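Long-range contact in Ice-binding protein (Flavobacteriaceae bacterium, PDB 5UYT), which probably binds ice crystals and limits their growth, acting as a bacterial antifreeze protein built from two beta-solenoid domains: residues N11-T24 with I29-F43. Sequence-based numbering, arbitrary orientation.
Sequences NFALFTTAGAVTNT and ITGDVGTNNAASTNF
Asn23 lays its CB over the centre of the Phe43 ring, 3.5 Å from the centroid, a CH-pi contact at the tightly packed end of the interface. Val33 CG1 lies over the opposite face, offset toward the rim, while Leu14 CD1 (3.7 Å from Phe43 CE1) and Val21 CG1 come in obliquely; a broad flat ring suits this slot between Asn23 and Val33. Were Phe43 an alanine, Leu14, Val21 and Val33 would probably be left facing a gap and Asn23 CB would lose its aromatic face. Asn23 turns its amide to Asn42, its chi1 of 178° carrying CG away from the backbone N, and ND2 meets Asn42 O at 3.1 Å in a nearly straight bond (170°); ND2 also gives to Gly25 O and OD1 accepts from Ser27 OG, so the buried amide has partners at both ends. These residues belong to successive turns of a right-handed beta-helix, in which Leu14–Thr16 pair in parallel with Val33–Thr35 after a beta bulge at Phe12–Leu14. Beside that bulge Asp32 CB sits over one face of the Phe12 ring and Phe15 over the other; a CB on Gly34 would crowd Phe12 CE1. At the turn, threonine suits position 35: Thr35 OG1 donates to Gly19 O at 2.8 Å and accepts from Asn37 N, an ST turn. Gly19, whose backbone shape a side chain would obstruct, gives its N to Asn37 OD1. At the wetter margin the backbones stay paired (Thr41 N to Val21 O, Asn23 N to Thr41 O), but Thr22 and Thr41 side chains merely run alongside; water bridges Thr17 O and Asn36 OD1, while Asn36 ND2 bonds Thr57 OG1.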
ATOM      1  N   ASN A  11       9.152  -7.470  -9.625  1.00 29.74           N
ATOM      2  CA  ASN A  11       8.150  -7.647  -8.547  1.00 28.94           C
ATOM      3  C   ASN A  11       8.627  -7.140  -7.197  1.00 26.87           C
ATOM      4  O   ASN A  11       7.828  -6.911  -6.296  1.00 26.09           O
ATOM      5  CB  ASN A  11       7.760  -9.132  -8.420  1.00 30.94           C
ATOM      6  CG  ASN A  11       7.058  -9.654  -9.656  1.00 33.61           C
ATOM      7  OD1 ASN A  11       6.134  -9.032 -10.174  1.00 35.67           O
ATOM      8  ND2 ASN A  11       7.487 -10.795 -10.132  1.00 36.00           N
ATOM      9  N   PHE A  12       9.938  -6.952  -7.069  1.00 26.21           N
ATOM     10  CA  PHE A  12      10.567  -6.704  -5.784  1.00 24.98           C
ATOM     11  C   PHE A  12      10.903  -5.243  -5.543  1.00 25.14           C
ATOM     12  O   PHE A  12      11.280  -4.530  -6.467  1.00 26.45           O
ATOM     13  CB  PHE A  12      11.859  -7.543  -5.670  1.00 25.76           C
ATOM     14  CG  PHE A  12      11.597  -8.996  -5.472  1.00 25.87           C
ATOM     15  CD1 PHE A  12      11.631  -9.550  -4.192  1.00 25.37           C
ATOM     16  CD2 PHE A  12      11.301  -9.814  -6.561  1.00 27.09           C
ATOM     17  CE1 PHE A  12      11.375 -10.892  -3.993  1.00 26.30           C
ATOM     18  CE2 PHE A  12      11.037 -11.171  -6.371  1.00 28.18           C
ATOM     19  CZ  PHE A  12      11.078 -11.710  -5.084  1.00 27.64           C
ATOM     20  N   ALA A  13      10.791  -4.841  -4.281  1.00 23.61           N
ATOM     21  CA  ALA A  13      11.406  -3.626  -3.759  1.00 23.30           C
ATOM     22  C   ALA A  13      12.829  -3.901  -3.283  1.00 23.92           C
ATOM     23  O   ALA A  13      13.731  -3.081  -3.528  1.00 24.44           O
ATOM     24  CB  ALA A  13      10.589  -3.080  -2.590  1.00 22.34           C
ATOM     25  N   LEU A  14      13.021  -5.024  -2.578  1.00 23.92           N
ATOM     26  CA  LEU A  14      14.329  -5.406  -2.026  1.00 24.99           C
ATOM     27  C   LEU A  14      14.550  -6.872  -2.378  1.00 25.87           C
ATOM     28  O   LEU A  14      13.703  -7.719  -2.067  1.00 25.63           O
ATOM     29  CB  LEU A  14      14.340  -5.276  -0.492  1.00 24.97           C
ATOM     30  CG  LEU A  14      13.974  -3.905   0.095  1.00 24.51           C
ATOM     31  CD1 LEU A  14      13.837  -3.985   1.625  1.00 25.31           C
ATOM     32  CD2 LEU A  14      15.050  -2.890  -0.301  1.00 25.56           C
ATOM     33  N   PHE A  15      15.673  -7.177  -3.018  1.00 26.79           N
ATOM     34  CA  PHE A  15      15.943  -8.557  -3.382  1.00 27.56           C
ATOM     35  C   PHE A  15      17.435  -8.847  -3.477  1.00 29.01           C
ATOM     36  O   PHE A  15      18.189  -8.067  -4.070  1.00 28.43           O
ATOM     37  CB  PHE A  15      15.284  -8.938  -4.715  1.00 28.47           C
ATOM     38  CG  PHE A  15      15.671 -10.318  -5.185  1.00 30.46           C
ATOM     39  CD1 PHE A  15      15.058 -11.441  -4.639  1.00 31.04           C
ATOM     40  CD2 PHE A  15      16.674 -10.498  -6.130  1.00 31.87           C
ATOM     41  CE1 PHE A  15      15.435 -12.714  -5.035  1.00 32.85           C
ATOM     42  CE2 PHE A  15      17.064 -11.774  -6.536  1.00 34.00           C
ATOM     43  CZ  PHE A  15      16.441 -12.887  -5.988  1.00 34.23           C
ATOM     44  N   THR A  16      17.840  -9.972  -2.897  1.00 29.67           N
ATOM     45  CA  THR A  16      19.184 -10.504  -3.150  1.00 31.85           C
ATOM     46  C   THR A  16      19.131 -11.955  -3.603  1.00 33.47           C
ATOM     47  O   THR A  16      18.321 -12.761  -3.119  1.00 34.11           O
ATOM     48  CB  THR A  16      20.161 -10.327  -1.957  1.00 32.51           C
ATOM     49  OG1 THR A  16      21.445 -10.828  -2.347  1.00 34.45           O
ATOM     50  CG2 THR A  16      19.714 -11.076  -0.692  1.00 32.25           C
ATOM     51  N   THR A  17      19.983 -12.271  -4.563  1.00 35.31           N
ATOM     52  CA  THR A  17      20.145 -13.635  -5.033  1.00 36.97           C
ATOM     53  C   THR A  17      20.746 -14.523  -3.928  1.00 38.26           C
ATOM     54  O   THR A  17      20.466 -15.725  -3.851  1.00 38.93           O
ATOM     55  CB  THR A  17      20.987 -13.609  -6.326  1.00 38.77           C
ATOM     56  OG1 THR A  17      20.169 -13.028  -7.350  1.00 38.11           O
ATOM     57  CG2 THR A  17      21.476 -15.015  -6.754  1.00 41.15           C
ATOM     58  N   ALA A  18      21.552 -13.929  -3.052  1.00 38.47           N
ATOM     59  CA  ALA A  18      22.171 -14.692  -1.975  1.00 39.95           C
ATOM     60  C   ALA A  18      22.583 -13.780  -0.829  1.00 39.48           C
ATOM     61  O   ALA A  18      23.414 -12.888  -1.003  1.00 39.26           O
ATOM     62  CB  ALA A  18      23.365 -15.486  -2.489  1.00 43.10           C
ATOM     63  N   GLY A  19      21.996 -14.005   0.340  1.00 38.90           N
ATOM     64  CA  GLY A  19      22.384 -13.276   1.538  1.00 38.62           C
ATOM     65  C   GLY A  19      21.203 -12.926   2.414  1.00 36.53           C
ATOM     66  O   GLY A  19      20.056 -13.147   2.038  1.00 34.98           O
ATOM     67  N   ALA A  20      21.496 -12.378   3.585  1.00 36.57           N
ATOM     68  CA  ALA A  20      20.449 -11.974   4.524  1.00 35.07           C
ATOM     69  C   ALA A  20      19.820 -10.650   4.124  1.00 33.17           C
ATOM     70  O   ALA A  20      20.485  -9.781   3.558  1.00 32.98           O
ATOM     71  CB  ALA A  20      21.015 -11.876   5.926  1.00 37.03           C
ATOM     72  N   VAL A  21      18.528 -10.518   4.404  1.00 31.49           N
ATOM     73  CA  VAL A  21      17.798  -9.275   4.210  1.00 29.80           C
ATOM     74  C   VAL A  21      17.176  -8.907   5.566  1.00 30.12           C
ATOM     75  O   VAL A  21      16.367  -9.670   6.120  1.00 30.13           O
ATOM     76  CB  VAL A  21      16.723  -9.447   3.123  1.00 28.64           C
ATOM     77  CG1 VAL A  21      15.873  -8.185   2.981  1.00 26.76           C
ATOM     78  CG2 VAL A  21      17.369  -9.818   1.801  1.00 28.81           C
ATOM     79  N   THR A  22      17.593  -7.761   6.108  1.00 30.18           N
ATOM     80  CA  THR A  22      17.256  -7.389   7.483  1.00 30.61           C
ATOM     81  C   THR A  22      16.696  -5.975   7.551  1.00 29.45           C
ATOM     82  O   THR A  22      17.224  -5.071   6.904  1.00 29.25           O
ATOM     83  CB  THR A  22      18.507  -7.446   8.386  1.00 32.67           C
ATOM     84  OG1 THR A  22      19.187  -8.698   8.185  1.00 33.92           O
ATOM     85  CG2 THR A  22      18.087  -7.316   9.876  1.00 33.52           C
ATOM     86  N   ASN A  23      15.663  -5.798   8.373  1.00 28.62           N
ATOM     87  CA  ASN A  23      15.109  -4.476   8.694  1.00 27.69           C
ATOM     88  C   ASN A  23      15.313  -4.097  10.166  1.00 28.71           C
ATOM     89  O   ASN A  23      15.375  -4.969  11.052  1.00 29.32           O
ATOM     90  CB  ASN A  23      13.599  -4.438   8.386  1.00 26.27           C
ATOM     91  CG  ASN A  23      12.972  -3.098   8.744  1.00 26.31           C
ATOM     92  OD1 ASN A  23      13.284  -2.078   8.122  1.00 25.82           O
ATOM     93  ND2 ASN A  23      12.109  -3.085   9.767  1.00 25.77           N
ATOM     94  N   THR A  24      15.417  -2.794  10.413  1.00 28.47           N
ATOM     95  CA  THR A  24      15.348  -2.238  11.766  1.00 29.74           C
ATOM     96  C   THR A  24      14.390  -1.060  11.761  1.00 28.69           C
ATOM     97  O   THR A  24      14.431  -0.243  10.842  1.00 27.39           O
ATOM     98  CB  THR A  24      16.694  -1.674  12.222  1.00 31.40           C
ATOM     99  OG1 THR A  24      17.696  -2.698  12.137  1.00 32.65           O
ATOM    100  CG2 THR A  24      16.585  -1.150  13.667  1.00 32.52           C
ATOM    101  N   ILE A  29       7.428  -0.194   2.848  1.00 22.04           N
ATOM    102  CA  ILE A  29       7.933  -0.903   1.663  1.00 22.25           C
ATOM    103  C   ILE A  29       6.777  -1.265   0.765  1.00 21.87           C
ATOM    104  O   ILE A  29       5.807  -1.842   1.248  1.00 21.68           O
ATOM    105  CB  ILE A  29       8.635  -2.249   2.015  1.00 23.03           C
ATOM    106  CG1 ILE A  29       9.735  -2.075   3.102  1.00 24.79           C
ATOM    107  CG2 ILE A  29       9.143  -2.936   0.740  1.00 23.71           C
ATOM    108  CD1 ILE A  29      11.014  -1.433   2.628  1.00 25.56           C
ATOM    109  N   THR A  30       6.905  -0.953  -0.527  1.00 20.87           N
ATOM    110  CA  THR A  30       5.949  -1.374  -1.550  1.00 20.70           C
ATOM    111  C   THR A  30       6.693  -2.172  -2.607  1.00 20.91           C
ATOM    112  O   THR A  30       7.516  -1.626  -3.327  1.00 20.84           O
ATOM    113  CB  THR A  30       5.244  -0.185  -2.222  1.00 20.69           C
ATOM    114  OG1 THR A  30       4.611   0.597  -1.213  1.00 20.87           O
ATOM    115  CG2 THR A  30       4.164  -0.704  -3.231  1.00 21.28           C
ATOM    116  N   GLY A  31       6.345  -3.445  -2.716  1.00 21.40           N
ATOM    117  CA  GLY A  31       7.038  -4.397  -3.580  1.00 22.09           C
ATOM    118  C   GLY A  31       7.346  -5.637  -2.758  1.00 22.57           C
ATOM    119  O   GLY A  31       7.368  -5.586  -1.504  1.00 21.96           O
ATOM    120  N   ASP A  32       7.648  -6.741  -3.442  1.00 23.42           N
ATOM    121  CA  ASP A  32       8.082  -7.930  -2.716  1.00 23.88           C
ATOM    122  C   ASP A  32       9.441  -7.680  -2.032  1.00 24.57           C
ATOM    123  O   ASP A  32      10.243  -6.832  -2.476  1.00 24.44           O
ATOM    124  CB  ASP A  32       8.137  -9.155  -3.630  1.00 25.09           C
ATOM    125  CG  ASP A  32       6.763  -9.633  -4.093  1.00 25.99           C
ATOM    126  OD1 ASP A  32       5.730  -9.060  -3.674  1.00 24.62           O
ATOM    127  OD2 ASP A  32       6.723 -10.591  -4.906  1.00 27.46           O
ATOM    128  N   VAL A  33       9.725  -8.490  -1.008  1.00 25.09           N
ATOM    129  CA  VAL A  33      10.996  -8.452  -0.274  1.00 25.52           C
ATOM    130  C   VAL A  33      11.487  -9.887  -0.205  1.00 27.02           C
ATOM    131  O   VAL A  33      10.739 -10.790   0.178  1.00 27.25           O
ATOM    132  CB  VAL A  33      10.786  -7.924   1.169  1.00 25.22           C
ATOM    133  CG1 VAL A  33      12.065  -8.091   2.011  1.00 26.29           C
ATOM    134  CG2 VAL A  33      10.323  -6.463   1.145  1.00 23.94           C
ATOM    135  N   GLY A  34      12.736 -10.126  -0.561  1.00 27.29           N
ATOM    136  CA  GLY A  34      13.162 -11.503  -0.501  1.00 28.96           C
ATOM    137  C   GLY A  34      14.611 -11.799  -0.745  1.00 29.56           C
ATOM    138  O   GLY A  34      15.409 -10.910  -1.089  1.00 28.74           O
ATOM    139  N   THR A  35      14.933 -13.072  -0.554  1.00 30.87           N
ATOM    140  CA  THR A  35      16.260 -13.589  -0.823  1.00 32.12           C
ATOM    141  C   THR A  35      16.116 -15.020  -1.332  1.00 33.77           C
ATOM    142  O   THR A  35      15.252 -15.776  -0.881  1.00 34.33           O
ATOM    143  CB  THR A  35      17.158 -13.508   0.438  1.00 33.04           C
ATOM    144  OG1 THR A  35      18.214 -14.478   0.352  1.00 35.39           O
ATOM    145  CG2 THR A  35      16.322 -13.742   1.730  1.00 33.33           C
ATOM    146  N   ASN A  36      16.966 -15.402  -2.273  1.00 35.28           N
ATOM    147  CA  ASN A  36      16.860 -16.714  -2.876  1.00 36.46           C
ATOM    148  C   ASN A  36      17.547 -17.827  -2.072  1.00 38.89           C
ATOM    149  O   ASN A  36      17.539 -18.987  -2.491  1.00 39.83           O
ATOM    150  CB  ASN A  36      17.377 -16.665  -4.324  1.00 37.64           C
ATOM    151  CG  ASN A  36      17.067 -17.931  -5.091  1.00 39.19           C
ATOM    152  OD1 ASN A  36      17.932 -18.510  -5.758  1.00 41.62           O
ATOM    153  ND2 ASN A  36      15.846 -18.394  -4.963  1.00 38.35           N
ATOM    154  N   ASN A  37      18.142 -17.487  -0.921  1.00 39.04           N
ATOM    155  CA  ASN A  37      18.796 -18.494  -0.087  1.00 41.79           C
ATOM    156  C   ASN A  37      18.660 -18.350   1.434  1.00 41.95           C
ATOM    157  O   ASN A  37      19.365 -19.040   2.178  1.00 43.67           O
ATOM    158  CB  ASN A  37      20.293 -18.624  -0.465  1.00 43.56           C
ATOM    159  CG  ASN A  37      21.149 -17.507   0.118  1.00 42.93           C
ATOM    160  OD1 ASN A  37      20.642 -16.449   0.554  1.00 40.97           O
ATOM    161  ND2 ASN A  37      22.471 -17.739   0.135  1.00 44.48           N
ATOM    162  N   ALA A  38      17.784 -17.459   1.888  1.00 40.53           N
ATOM    163  CA  ALA A  38      17.563 -17.250   3.320  1.00 41.59           C
ATOM    164  C   ALA A  38      16.143 -16.746   3.530  1.00 40.59           C
ATOM    165  O   ALA A  38      15.301 -16.897   2.635  1.00 41.28           O
ATOM    166  CB  ALA A  38      18.596 -16.276   3.893  1.00 41.88           C
ATOM    167  N   ALA A  39      15.871 -16.149   4.694  1.00 40.12           N
ATOM    168  CA  ALA A  39      14.571 -15.566   4.993  1.00 38.43           C
ATOM    169  C   ALA A  39      14.793 -14.183   5.567  1.00 37.22           C
ATOM    170  O   ALA A  39      15.673 -14.014   6.410  1.00 37.95           O
ATOM    171  CB  ALA A  39      13.807 -16.427   5.987  1.00 39.72           C
ATOM    172  N   SER A  40      13.991 -13.207   5.128  1.00 34.89           N
ATOM    173  CA  SER A  40      14.151 -11.837   5.583  1.00 34.03           C
ATOM    174  C   SER A  40      13.694 -11.756   7.029  1.00 34.57           C
ATOM    175  O   SER A  40      12.753 -12.468   7.425  1.00 36.29           O
ATOM    176  CB  SER A  40      13.329 -10.881   4.700  1.00 33.48           C
ATOM    177  OG  SER A  40      13.639 -11.144   3.329  1.00 34.44           O
ATOM    178  N   THR A  41      14.335 -10.903   7.824  1.00 32.81           N
ATOM    179  CA  THR A  41      13.962 -10.786   9.231  1.00 32.17           C
ATOM    180  C   THR A  41      13.649  -9.370   9.680  1.00 30.51           C
ATOM    181  O   THR A  41      14.224  -8.388   9.174  1.00 28.55           O
ATOM    182  CB  THR A  41      15.030 -11.348  10.176  1.00 34.38           C
ATOM    183  OG1 THR A  41      16.248 -10.634   9.961  1.00 34.38           O
ATOM    184  CG2 THR A  41      15.262 -12.837   9.923  1.00 36.30           C
ATOM    185  N   ASN A  42      12.714  -9.303  10.633  1.00 30.42           N
ATOM    186  CA  ASN A  42      12.358  -8.088  11.382  1.00 30.25           C
ATOM    187  C   ASN A  42      11.661  -7.014  10.563  1.00 28.41           C
ATOM    188  O   ASN A  42      11.644  -5.852  10.974  1.00 27.73           O
ATOM    189  CB  ASN A  42      13.583  -7.505  12.138  1.00 31.82           C
ATOM    190  CG  ASN A  42      13.193  -6.579  13.296  1.00 32.95           C
ATOM    191  OD1 ASN A  42      12.259  -6.857  14.064  1.00 34.28           O
ATOM    192  ND2 ASN A  42      13.907  -5.473  13.429  1.00 32.68           N
ATOM    193  N   PHE A  43      11.100  -7.379   9.407  1.00 26.80           N
ATOM    194  CA  PHE A  43      10.197  -6.461   8.707  1.00 25.36           C
ATOM    195  C   PHE A  43       8.837  -6.373   9.400  1.00 25.05           C
ATOM    196  O   PHE A  43       8.419  -7.331  10.044  1.00 25.68           O
ATOM    197  CB  PHE A  43      10.029  -6.862   7.235  1.00 24.56           C
ATOM    198  CG  PHE A  43      11.252  -6.573   6.414  1.00 24.98           C
ATOM    199  CD1 PHE A  43      11.342  -5.393   5.673  1.00 24.22           C
ATOM    200  CD2 PHE A  43      12.348  -7.442   6.434  1.00 25.80           C
ATOM    201  CE1 PHE A  43      12.468  -5.104   4.931  1.00 24.46           C
ATOM    202  CE2 PHE A  43      13.498  -7.135   5.707  1.00 26.24           C
ATOM    203  CZ  PHE A  43      13.555  -5.967   4.955  1.00 25.24           C
TER
HETATM  204  O   HOH W   1      20.784 -18.126  -5.032  1.00 35.83           O
HETATM  205  O   HOH W   2      17.880 -12.706   6.335  1.00 35.30           O